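Local coordinates for protein purine nucleosidase, (IunH-1) (Sulfolobus solfataricus, PDB 3T8J) that is a nucleosidase of the nucleoside hydrolase family and carries a bound sodium ion, at residues 129-132 against 137-140. Numbering follows the deposited sequence.
Sequences LAYL and IVKK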
# COMPACT_ATOMS: atom_id res chain seq x y z
N LEU A 129 -20.35 4.18 12.31
CA LEU A 129 -20.24 4.39 13.76
C LEU A 129 -21.40 3.70 14.52
O LEU A 129 -21.17 3.09 15.55
CB LEU A 129 -20.14 5.89 14.08
CG LEU A 129 -19.68 6.25 15.50
CD1 LEU A 129 -18.49 5.41 15.95
CD2 LEU A 129 -19.34 7.73 15.58
N ALA A 130 -22.63 3.79 13.99
CA ALA A 130 -23.76 3.11 14.60
C ALA A 130 -23.51 1.60 14.64
O ALA A 130 -23.75 0.94 15.67
CB ALA A 130 -25.06 3.44 13.83
N TYR A 131 -23.05 1.02 13.53
CA TYR A 131 -22.74 -0.44 13.47
C TYR A 131 -21.68 -0.81 14.50
O TYR A 131 -21.81 -1.83 15.18
CB TYR A 131 -22.30 -0.86 12.05
CG TYR A 131 -21.73 -2.25 12.03
CD1 TYR A 131 -22.58 -3.33 12.08
CD2 TYR A 131 -20.36 -2.47 12.05
CE1 TYR A 131 -22.06 -4.62 12.13
CE2 TYR A 131 -19.84 -3.74 12.09
CZ TYR A 131 -20.69 -4.81 12.12
OH TYR A 131 -20.21 -6.12 12.18
N LEU A 132 -20.60 -0.02 14.57
CA LEU A 132 -19.49 -0.31 15.47
C LEU A 132 -19.96 -0.35 16.94
O LEU A 132 -19.49 -1.21 17.72
CB LEU A 132 -18.35 0.71 15.30
CG LEU A 132 -17.58 0.63 13.97
CD1 LEU A 132 -16.74 1.92 13.79
CD2 LEU A 132 -16.72 -0.61 13.95
N ILE A 137 -27.76 -3.87 14.48
CA ILE A 137 -28.52 -3.07 13.52
C ILE A 137 -28.53 -3.67 12.11
O ILE A 137 -29.34 -3.30 11.28
CB ILE A 137 -28.08 -1.55 13.46
CG1 ILE A 137 -26.67 -1.36 12.87
CG2 ILE A 137 -28.18 -0.90 14.83
CD1 ILE A 137 -26.29 0.12 12.65
N VAL A 138 -27.63 -4.62 11.83
CA VAL A 138 -27.61 -5.25 10.52
C VAL A 138 -28.91 -6.04 10.24
O VAL A 138 -29.42 -6.01 9.13
CB VAL A 138 -26.39 -6.16 10.36
CG1 VAL A 138 -26.54 -7.06 9.15
CG2 VAL A 138 -25.12 -5.34 10.25
N LYS A 139 -29.45 -6.69 11.26
CA LYS A 139 -30.77 -7.32 11.09
C LYS A 139 -31.92 -6.33 11.27
O LYS A 139 -32.95 -6.43 10.56
CB LYS A 139 -30.97 -8.50 12.02
CG LYS A 139 -32.34 -9.18 11.74
CD LYS A 139 -32.44 -10.56 12.19
CE LYS A 139 -33.88 -11.02 12.09
NZ LYS A 139 -34.00 -12.46 12.47
N LYS A 140 -31.78 -5.40 12.21
CA LYS A 140 -32.88 -4.48 12.53
C LYS A 140 -33.19 -3.49 11.40
O LYS A 140 -34.35 -3.07 11.24
CB LYS A 140 -32.61 -3.72 13.84
CG LYS A 140 -32.56 -4.64 15.04
CD LYS A 140 -32.05 -3.98 16.28
CE LYS A 140 -31.98 -4.99 17.42
NZ LYS A 140 -31.37 -4.40 18.64
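Ile137 reaches across to the backbone between Ala130 and Tyr131, a clear case of a branched side chain bridging two consecutive helices through its longer arm alone. Its CD1 lies 3.7 Å from Ala130 CB and 3.5 Å from the Tyr131 N atom, with Tyr131 CB a little farther off at 4.2 Å. CG1 sits between the backbone N and the carbonyl carbon (chi1 68°), and the extended chi2 of 173° carries CD1 of Ile137 onto the helix surface. At the next residue, Val138 meets the Tyr131 ring through one methyl: CG2 is 3.7 Å from Tyr131 CE1 and equally near Tyr131 CD1, approaching that side of the ring at a slant. Tyr131 CG lies anti to the backbone N (chi1 169°), which turns the ring toward Val138. Across the two segments the side chains meet by apolar packing, while Tyr131 OH hydrogen-bonds to Lys66 NZ of the second subunit. In the fold, residues 134-136 link helix 125-133 to helix 137-140, and both belong to the beta-alpha-beta crossover from strand 116-120 to its parallel neighbour 141-147; helix 101-111 packs against Ala130 and Ile137, and helix 169-177 touches Tyr131 through Ile174.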